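Local coordinates for F5/8 type C domain protein (Bacteroides ovatus, PDB 4ZRX) that is probably an alpha-L-fucosidase, a glycoside hydrolase that would release L-fucose from sugar chains, at residues A28-P32 with I395-R400; N240-P246 with E279-S285. All coordinates share one frame; numbering follows the deposited sequence.

Contact 1 (A28-P32 with I395-R400); sequences ARLVP and ITKGQR. With EDO (1,2-ethanediol), chain C.
Ile395 meets Pro32 where a loop of an all-beta domain rests on the alpha-L-fucosidase domain. The loop joins strand 388-393 of one four-stranded antiparallel sheet to strand 401-410 of another, and its start is a 3-10 turn. Pro32 CD lies 3.4 Å from the Ile395 carbonyl oxygen. Next along the loop, Thr396 offers its own carbonyl, and Val31 CG1 sits 3.5 Å from Thr396 O. CG1 of Val31 stands anti to its carbonyl carbon (chi1 -57°) and also reaches Gly398 N. A 1,2-ethanediol, probably from the crystallisation liquor, lies by Thr396 CG2. Its O2 donates to Pro32 O at 2.6 Å. The Lys397 amine hydrogen-bonds Tyr367 OH and makes a cation-pi contact with Tyr451. The Lys397 carbonyl faces inward, and Lys397 O is 3.1 Å from Ala28 O. At Gly398 the backbones come close. Gly398 CA points a hydrogen at Ala28 O almost straight, 3.4 Å between heavy atoms and 175° at the hydrogen. A water accepts from Gln399 N and donates to Leu30 O, so it bridges the two backbones. The Gln399 side-chain amide hydrogen-bonds the backbones of Asn240 (through OE1) and Glu238 (through NE2). Arg400 then brings its guanidinium to the two facing acceptors. Arg400 NH2 binds Lys397 O at 2.9 Å. Arg400 NE bonds Ala28 O weakly at 3.0 Å, and the two cross pairs, NE to Lys397 O and NH2 to Ala28 O, are weak too. NH1 goes to Thr449. A leucine in place of Arg400 would probably leave the carbonyls of Ala28 and Lys397 facing each other without their shared positive partner. Arg29 pairs with Asp25, and its guanidinium plane is 88° from that of Arg400. Ala28 CB covers one face of the Arg400 guanidinium, off-centre toward the rim.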
ATOM      1  N   ALA A  28      -9.253  23.118  13.864  1.00 23.64           N
ATOM      2  CA  ALA A  28     -10.500  22.408  13.747  1.00 22.82           C
ATOM      3  C   ALA A  28     -11.320  22.897  12.573  1.00 22.98           C
ATOM      4  O   ALA A  28     -12.243  22.202  12.127  1.00 22.08           O
ATOM      5  CB  ALA A  28     -11.314  22.542  15.073  1.00 24.05           C
ATOM      6  N   ARG A  29     -11.042  24.107  12.088  1.00 22.47           N
ATOM      7  CA  ARG A  29     -11.852  24.677  11.027  1.00 23.23           C
ATOM      8  C   ARG A  29     -11.121  24.804   9.724  1.00 22.45           C
ATOM      9  O   ARG A  29     -11.540  25.521   8.817  1.00 22.43           O
ATOM     10  CB  ARG A  29     -12.381  26.032  11.494  1.00 24.87           C
ATOM     11  CG  ARG A  29     -13.345  25.864  12.634  1.00 26.30           C
ATOM     12  CD  ARG A  29     -13.859  27.195  13.137  1.00 28.15           C
ATOM     13  NE  ARG A  29     -12.803  27.926  13.820  1.00 29.57           N
ATOM     14  CZ  ARG A  29     -12.207  29.025  13.370  1.00 31.64           C
ATOM     15  NH1 ARG A  29     -12.531  29.575  12.202  1.00 33.20           N
ATOM     16  NH2 ARG A  29     -11.260  29.594  14.100  1.00 33.49           N
ATOM     17  N   LEU A  30     -10.024  24.052   9.601  1.00 21.88           N
ATOM     18  CA  LEU A  30      -9.278  23.952   8.372  1.00 21.71           C
ATOM     19  C   LEU A  30      -9.875  22.845   7.508  1.00 20.71           C
ATOM     20  O   LEU A  30     -10.074  21.736   7.992  1.00 20.69           O
ATOM     21  CB  LEU A  30      -7.834  23.642   8.695  1.00 21.77           C
ATOM     22  CG  LEU A  30      -6.870  23.330   7.558  1.00 21.96           C
ATOM     23  CD1 LEU A  30      -6.708  24.549   6.655  1.00 23.03           C
ATOM     24  CD2 LEU A  30      -5.534  22.919   8.112  1.00 21.72           C
ATOM     25  N   VAL A  31     -10.167  23.145   6.259  1.00 20.98           N
ATOM     26  CA  VAL A  31     -10.992  22.300   5.419  1.00 21.19           C
ATOM     27  C   VAL A  31     -10.374  22.092   4.010  1.00 21.18           C
ATOM     28  O   VAL A  31      -9.623  22.920   3.570  1.00 21.81           O
ATOM     29  CB  VAL A  31     -12.431  22.819   5.293  1.00 21.95           C
ATOM     30  CG1 VAL A  31     -13.046  22.959   6.639  1.00 22.23           C
ATOM     31  CG2 VAL A  31     -12.499  24.098   4.490  1.00 22.77           C
ATOM     32  N   PRO A  32     -10.662  20.966   3.336  1.00 20.32           N
ATOM     33  CA  PRO A  32     -10.183  20.754   1.949  1.00 20.02           C
ATOM     34  C   PRO A  32     -10.807  21.710   0.934  1.00 20.93           C
ATOM     35  O   PRO A  32     -11.928  22.227   1.133  1.00 20.23           O
ATOM     36  CB  PRO A  32     -10.627  19.297   1.612  1.00 18.98           C
ATOM     37  CG  PRO A  32     -11.730  18.999   2.631  1.00 19.53           C
ATOM     38  CD  PRO A  32     -11.414  19.801   3.842  1.00 19.94           C
ATOM     39  N   ILE A 395     -15.797  16.139   7.057  1.00 19.67           N
ATOM     40  CA  ILE A 395     -14.546  16.858   6.915  1.00 19.85           C
ATOM     41  C   ILE A 395     -14.725  18.181   6.157  1.00 20.32           C
ATOM     42  O   ILE A 395     -13.801  18.988   6.103  1.00 19.77           O
ATOM     43  CB  ILE A 395     -13.424  15.997   6.299  1.00 20.04           C
ATOM     44  CG1 ILE A 395     -13.860  15.456   4.951  1.00 20.61           C
ATOM     45  CG2 ILE A 395     -13.026  14.895   7.272  1.00 20.19           C
ATOM     46  CD1 ILE A 395     -12.714  14.866   4.165  1.00 21.28           C
ATOM     47  N   THR A 396     -15.919  18.439   5.630  1.00 20.22           N
ATOM     48  CA  THR A 396     -16.235  19.784   5.104  1.00 21.19           C
ATOM     49  C   THR A 396     -16.216  20.840   6.158  1.00 21.96           C
ATOM     50  O   THR A 396     -16.265  22.022   5.822  1.00 22.97           O
ATOM     51  CB  THR A 396     -17.597  19.877   4.273  1.00 22.57           C
ATOM     52  OG1 THR A 396     -18.735  19.785   5.142  1.00 22.91           O
ATOM     53  CG2 THR A 396     -17.659  18.795   3.242  1.00 23.00           C
ATOM     54  N   LYS A 397     -16.226  20.440   7.438  1.00 21.85           N
ATOM     55  CA  LYS A 397     -16.147  21.335   8.544  1.00 22.47           C
ATOM     56  C   LYS A 397     -14.892  21.134   9.358  1.00 21.73           C
ATOM     57  O   LYS A 397     -14.738  21.709  10.420  1.00 22.30           O
ATOM     58  CB  LYS A 397     -17.404  21.163   9.397  1.00 24.03           C
ATOM     59  CG  LYS A 397     -18.671  21.441   8.624  1.00 27.26           C
ATOM     60  CD  LYS A 397     -19.883  21.396   9.500  1.00 30.27           C
ATOM     61  CE  LYS A 397     -21.109  21.703   8.627  1.00 34.13           C
ATOM     62  NZ  LYS A 397     -22.346  21.267   9.277  1.00 38.34           N
ATOM     63  N   GLY A 398     -13.975  20.295   8.879  1.00 20.56           N
ATOM     64  CA  GLY A 398     -12.688  20.110   9.526  1.00 20.55           C
ATOM     65  C   GLY A 398     -12.487  18.712  10.069  1.00 19.74           C
ATOM     66  O   GLY A 398     -13.441  17.896  10.129  1.00 20.59           O
ATOM     67  N   GLN A 399     -11.264  18.447  10.523  1.00 18.23           N
ATOM     68  CA  GLN A 399     -10.948  17.179  11.154  1.00 17.25           C
ATOM     69  C   GLN A 399     -10.826  17.398  12.643  1.00 18.02           C
ATOM     70  O   GLN A 399      -9.969  18.137  13.060  1.00 19.37           O
ATOM     71  CB  GLN A 399      -9.617  16.617  10.586  1.00 17.06           C
ATOM     72  CG  GLN A 399      -9.374  15.234  11.136  1.00 17.14           C
ATOM     73  CD  GLN A 399      -8.142  14.566  10.643  1.00 17.00           C
ATOM     74  OE1 GLN A 399      -7.467  15.041   9.738  1.00 17.65           O
ATOM     75  NE2 GLN A 399      -7.904  13.378  11.163  1.00 16.13           N
ATOM     76  N   ARG A 400     -11.645  16.720  13.455  1.00 17.73           N
ATOM     77  CA  ARG A 400     -11.771  17.097  14.872  1.00 18.43           C
ATOM     78  C   ARG A 400     -11.623  15.980  15.868  1.00 17.47           C
ATOM     79  O   ARG A 400     -11.179  16.221  16.964  1.00 18.23           O
ATOM     80  CB  ARG A 400     -13.121  17.775  15.076  1.00 19.03           C
ATOM     81  CG  ARG A 400     -13.257  18.993  14.166  1.00 20.88           C
ATOM     82  CD  ARG A 400     -14.519  19.733  14.404  1.00 22.23           C
ATOM     83  NE  ARG A 400     -14.607  20.906  13.536  1.00 22.66           N
ATOM     84  CZ  ARG A 400     -15.369  21.966  13.792  1.00 24.32           C
ATOM     85  NH1 ARG A 400     -16.155  22.012  14.872  1.00 25.32           N
ATOM     86  NH2 ARG A 400     -15.390  22.967  12.925  1.00 25.68           N
TER
HETATM   87  C1  EDO C 702     -15.116  20.793   0.040  1.00 39.74           C
HETATM   88  O1  EDO C 702     -15.777  21.931  -0.525  1.00 42.39           O
HETATM   89  C2  EDO C 702     -15.228  20.771   1.548  1.00 37.23           C
HETATM   90  O2  EDO C 702     -14.249  21.583   2.190  1.00 34.49           O
HETATM   91  O   HOH W   1      -9.308  20.389  10.127  1.00 20.32           O

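Contact 2 (N240-P246 with E279-S285); sequences NATVLTP and ELFWYPS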
ATOM      1  N   ASN A 240      -4.899  14.884   8.576  1.00 16.40           N
ATOM      2  CA  ASN A 240      -4.800  15.544   7.284  1.00 16.99           C
ATOM      3  C   ASN A 240      -4.808  17.038   7.382  1.00 17.42           C
ATOM      4  O   ASN A 240      -4.495  17.744   6.422  1.00 18.72           O
ATOM      5  CB  ASN A 240      -5.845  14.964   6.358  1.00 16.62           C
ATOM      6  CG  ASN A 240      -5.499  13.537   5.929  1.00 16.67           C
ATOM      7  OD1 ASN A 240      -4.307  13.159   5.904  1.00 16.82           O
ATOM      8  ND2 ASN A 240      -6.476  12.782   5.628  1.00 18.30           N
ATOM      9  N   ALA A 241      -5.201  17.547   8.544  1.00 18.37           N
ATOM     10  CA  ALA A 241      -4.893  18.901   8.952  1.00 18.60           C
ATOM     11  C   ALA A 241      -3.517  18.768   9.647  1.00 19.40           C
ATOM     12  O   ALA A 241      -3.428  18.309  10.782  1.00 19.43           O
ATOM     13  CB  ALA A 241      -5.959  19.443   9.943  1.00 20.13           C
ATOM     14  N   THR A 242      -2.454  19.102   8.927  1.00 19.28           N
ATOM     15  CA  THR A 242      -1.109  18.702   9.292  1.00 20.02           C
ATOM     16  C   THR A 242      -0.146  19.881   9.348  1.00 20.96           C
ATOM     17  O   THR A 242      -0.310  20.917   8.641  1.00 21.82           O
ATOM     18  CB  THR A 242      -0.552  17.608   8.310  1.00 19.80           C
ATOM     19  OG1 THR A 242       0.764  17.275   8.720  1.00 20.45           O
ATOM     20  CG2 THR A 242      -0.552  18.067   6.834  1.00 20.42           C
ATOM     21  N   VAL A 243       0.826  19.761  10.236  1.00 22.05           N
ATOM     22  CA  VAL A 243       1.919  20.735  10.336  1.00 22.83           C
ATOM     23  C   VAL A 243       2.983  20.529   9.248  1.00 22.93           C
ATOM     24  O   VAL A 243       3.903  21.361   9.097  1.00 23.86           O
ATOM     25  CB  VAL A 243       2.574  20.667  11.712  1.00 23.63           C
ATOM     26  CG1 VAL A 243       1.581  20.910  12.784  1.00 23.67           C
ATOM     27  CG2 VAL A 243       3.293  19.332  11.954  1.00 23.52           C
ATOM     28  N   LEU A 244       2.952  19.383   8.544  1.00 22.22           N
ATOM     29  CA  LEU A 244       3.956  19.113   7.513  1.00 22.12           C
ATOM     30  C   LEU A 244       3.812  20.084   6.351  1.00 22.92           C
ATOM     31  O   LEU A 244       2.768  20.139   5.745  1.00 22.39           O
ATOM     32  CB  LEU A 244       3.897  17.660   7.032  1.00 21.61           C
ATOM     33  CG  LEU A 244       5.037  17.217   6.094  1.00 21.50           C
ATOM     34  CD1 LEU A 244       6.371  17.121   6.757  1.00 22.51           C
ATOM     35  CD2 LEU A 244       4.631  15.852   5.411  1.00 22.09           C
ATOM     36  N   THR A 245       4.890  20.798   6.021  1.00 23.25           N
ATOM     37  CA  THR A 245       4.856  21.828   5.019  1.00 24.45           C
ATOM     38  C   THR A 245       5.102  21.125   3.677  1.00 23.46           C
ATOM     39  O   THR A 245       6.130  20.441   3.506  1.00 23.84           O
ATOM     40  CB  THR A 245       5.922  22.915   5.258  1.00 25.46           C
ATOM     41  OG1 THR A 245       5.726  23.527   6.526  1.00 27.30           O
ATOM     42  CG2 THR A 245       5.830  23.960   4.147  1.00 26.95           C
ATOM     43  N   PRO A 246       4.209  21.325   2.704  1.00 24.24           N
ATOM     44  CA  PRO A 246       4.461  20.818   1.358  1.00 23.95           C
ATOM     45  C   PRO A 246       5.839  21.140   0.851  1.00 25.68           C
ATOM     46  O   PRO A 246       6.301  22.293   0.978  1.00 26.08           O
ATOM     47  CB  PRO A 246       3.364  21.475   0.514  1.00 23.87           C
ATOM     48  CG  PRO A 246       2.238  21.531   1.451  1.00 23.55           C
ATOM     49  CD  PRO A 246       2.853  21.892   2.800  1.00 24.58           C
ATOM     50  N   GLU A 279       1.595  27.488  11.201  1.00 30.94           N
ATOM     51  CA  GLU A 279       0.608  27.371  10.161  1.00 28.86           C
ATOM     52  C   GLU A 279       0.217  25.912  10.016  1.00 27.11           C
ATOM     53  O   GLU A 279       0.849  25.047  10.596  1.00 26.61           O
ATOM     54  CB  GLU A 279       1.114  27.948   8.847  1.00 29.45           C
ATOM     55  CG  GLU A 279       2.440  27.399   8.346  1.00 29.65           C
ATOM     56  CD  GLU A 279       2.952  28.093   7.108  1.00 29.76           C
ATOM     57  OE1 GLU A 279       2.156  28.669   6.307  1.00 30.20           O
ATOM     58  OE2 GLU A 279       4.173  28.000   6.873  1.00 30.66           O
ATOM     59  N   LEU A 280      -0.868  25.681   9.288  1.00 25.98           N
ATOM     60  CA  LEU A 280      -1.417  24.361   9.160  1.00 24.17           C
ATOM     61  C   LEU A 280      -1.989  24.201   7.776  1.00 23.47           C
ATOM     62  O   LEU A 280      -2.494  25.154   7.171  1.00 24.35           O
ATOM     63  CB  LEU A 280      -2.438  24.061  10.265  1.00 23.74           C
ATOM     64  CG  LEU A 280      -2.709  22.581  10.618  1.00 23.06           C
ATOM     65  CD1 LEU A 280      -1.546  22.034  11.433  1.00 23.00           C
ATOM     66  CD2 LEU A 280      -4.006  22.476  11.473  1.00 22.88           C
ATOM     67  N   PHE A 281      -1.877  22.972   7.271  1.00 21.98           N
ATOM     68  CA  PHE A 281      -2.202  22.684   5.893  1.00 21.43           C
ATOM     69  C   PHE A 281      -3.219  21.568   5.801  1.00 20.53           C
ATOM     70  O   PHE A 281      -3.056  20.570   6.492  1.00 19.89           O
ATOM     71  CB  PHE A 281      -0.941  22.282   5.092  1.00 21.73           C
ATOM     72  CG  PHE A 281       0.193  23.233   5.215  1.00 22.64           C
ATOM     73  CD1 PHE A 281       0.299  24.326   4.389  1.00 24.42           C
ATOM     74  CD2 PHE A 281       1.161  23.041   6.175  1.00 23.87           C
ATOM     75  CE1 PHE A 281       1.356  25.226   4.550  1.00 25.49           C
ATOM     76  CE2 PHE A 281       2.195  23.920   6.341  1.00 24.71           C
ATOM     77  CZ  PHE A 281       2.285  25.011   5.526  1.00 25.58           C
ATOM     78  N   TRP A 282      -4.220  21.686   4.900  1.00 19.94           N
ATOM     79  CA  TRP A 282      -5.030  20.506   4.549  1.00 18.94           C
ATOM     80  C   TRP A 282      -4.225  19.800   3.457  1.00 18.13           C
ATOM     81  O   TRP A 282      -4.063  20.279   2.298  1.00 18.45           O
ATOM     82  CB  TRP A 282      -6.457  20.834   4.072  1.00 18.81           C
ATOM     83  CG  TRP A 282      -7.232  19.541   3.964  1.00 18.05           C
ATOM     84  CD1 TRP A 282      -7.286  18.718   2.912  1.00 18.03           C
ATOM     85  CD2 TRP A 282      -7.963  18.889   5.014  1.00 17.85           C
ATOM     86  NE1 TRP A 282      -7.948  17.574   3.219  1.00 16.77           N
ATOM     87  CE2 TRP A 282      -8.423  17.667   4.494  1.00 17.25           C
ATOM     88  CE3 TRP A 282      -8.282  19.222   6.327  1.00 18.60           C
ATOM     89  CZ2 TRP A 282      -9.220  16.787   5.234  1.00 17.24           C
ATOM     90  CZ3 TRP A 282      -9.071  18.329   7.077  1.00 18.09           C
ATOM     91  CH2 TRP A 282      -9.535  17.128   6.502  1.00 17.63           C
ATOM     92  N   TYR A 283      -3.663  18.648   3.813  1.00 17.89           N
ATOM     93  CA  TYR A 283      -2.634  18.002   2.958  1.00 17.20           C
ATOM     94  C   TYR A 283      -2.771  16.538   3.250  1.00 16.83           C
ATOM     95  O   TYR A 283      -2.077  16.000   4.087  1.00 16.08           O
ATOM     96  CB  TYR A 283      -1.292  18.589   3.326  1.00 17.79           C
ATOM     97  CG  TYR A 283      -0.097  18.267   2.448  1.00 17.70           C
ATOM     98  CD1 TYR A 283      -0.214  18.173   1.046  1.00 17.92           C
ATOM     99  CD2 TYR A 283       1.177  18.177   3.005  1.00 18.05           C
ATOM    100  CE1 TYR A 283       0.871  17.882   0.246  1.00 17.51           C
ATOM    101  CE2 TYR A 283       2.297  17.881   2.179  1.00 18.05           C
ATOM    102  CZ  TYR A 283       2.132  17.779   0.806  1.00 18.68           C
ATOM    103  OH  TYR A 283       3.243  17.569  -0.013  1.00 19.49           O
ATOM    104  N   PRO A 284      -3.694  15.880   2.557  1.00 15.46           N
ATOM    105  CA  PRO A 284      -4.104  14.556   2.947  1.00 15.32           C
ATOM    106  C   PRO A 284      -3.292  13.451   2.327  1.00 14.90           C
ATOM    107  O   PRO A 284      -2.802  13.586   1.240  1.00 15.23           O
ATOM    108  CB  PRO A 284      -5.546  14.483   2.440  1.00 15.16           C
ATOM    109  CG  PRO A 284      -5.524  15.302   1.189  1.00 15.40           C
ATOM    110  CD  PRO A 284      -4.654  16.467   1.583  1.00 16.72           C
ATOM    111  N   SER A 285      -3.194  12.373   3.079  1.00 14.64           N
ATOM    112  CA  SER A 285      -2.327  11.233   2.796  0.50 14.48           C
ATOM    113  C   SER A 285      -2.797  10.333   1.670  1.00 14.16           C
ATOM    114  O   SER A 285      -3.972   9.971   1.650  1.00 14.28           O
ATOM    115  CB  SER A 285      -2.268  10.385   4.075  0.50 14.31           C
ATOM    116  OG  SER A 285      -1.530   9.208   3.875  0.50 14.31           O
TER
HETATM  117  O   HOH W   2      -6.151  11.051   3.042  1.00 15.99           O
HETATM  118  O   HOH W   3       3.391  23.939  10.144  1.00 33.44           O
HETATM  119  O   HOH W   4       6.102  26.090   7.274  1.00 36.64           O
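Phe281 and Tyr283 make the tight side of this contact, and Pro246 makes CH-pi contacts with both rings. Pro246 CD lies over the centre of the Phe281 ring, 3.8 Å from the centroid. Pro246 CG does the same for Tyr283, at 3.7 Å. Tyr283 reaches it because its CG is anti to the backbone N (chi1 -170°). The edge of the Tyr283 ring meets Thr242 CG2, and the edge of Phe281 faces the carbonyls of Thr242 and Val243. Thr242 and Phe281 form an antiparallel hydrogen-bonded pair, with Thr242 N to Phe281 O and Phe281 N to Thr242 O both 2.9 Å. Tyr283 N adds a straight bond to Asn240 O. Thr242 OG1 accepts from Leu244 N, forming an ST turn, and is also hydrogen-bonded to Leu268 O. On the sheet face of Ala241 and Trp282, Asn240 O lies over the indole, off toward its rim. Asn240 CB also packs over the six-membered ring. The Asn240 side chain crosses that of Pro284 at about a right angle. Asn240 OD1 takes Ser285 N at 3.1 Å, but the donor stands 54° out of the carbonyl plane. Leu280 packs CD1 against Val243 CG1 at 3.6 Å.

The Glu279 end is looser, and waters fill in for direct contacts. One water donates to both Val243 O and Glu279 O. Another donates to Thr245 OG1, at 2.7 Å, and to Glu279 OE2. Glu279 is partly exposed; its OE2 forms a salt bridge with Arg251, and OE1 is hydrogen-bonded to His11. Another water bridges Ser285 O and, weakly, Asn240 ND2. Strand 279-290 also pairs in parallel with strand 324-328, consistent with a strand of the alpha-L-fucosidase beta/alpha barrel. The antiparallel pairing with strand 241-242 is probably an extension at its start.

In the fold
The two contacts are neighbours, with centres 12 Å apart. Contact 2 is nested inside the chain loop that contact 1 closes. Trp282 joins them. The Leu30 carbonyl O is 3.5 Å from Trp282 CE3, and Pro32 CB is 3.6 Å from Trp282 NE1. Ile395 and Gln399 also touch this indole, so it meets both segments of contact 1. A polar link adds to this: Gln399 OE1 is 2.8 Å from Asn240 N, a probable hydrogen bond. Contact 1 thus seats the all-beta domain directly on the strand pairing of contact 2. The bound ethanediol, probably from the crystallisation liquor, lies at contact 1.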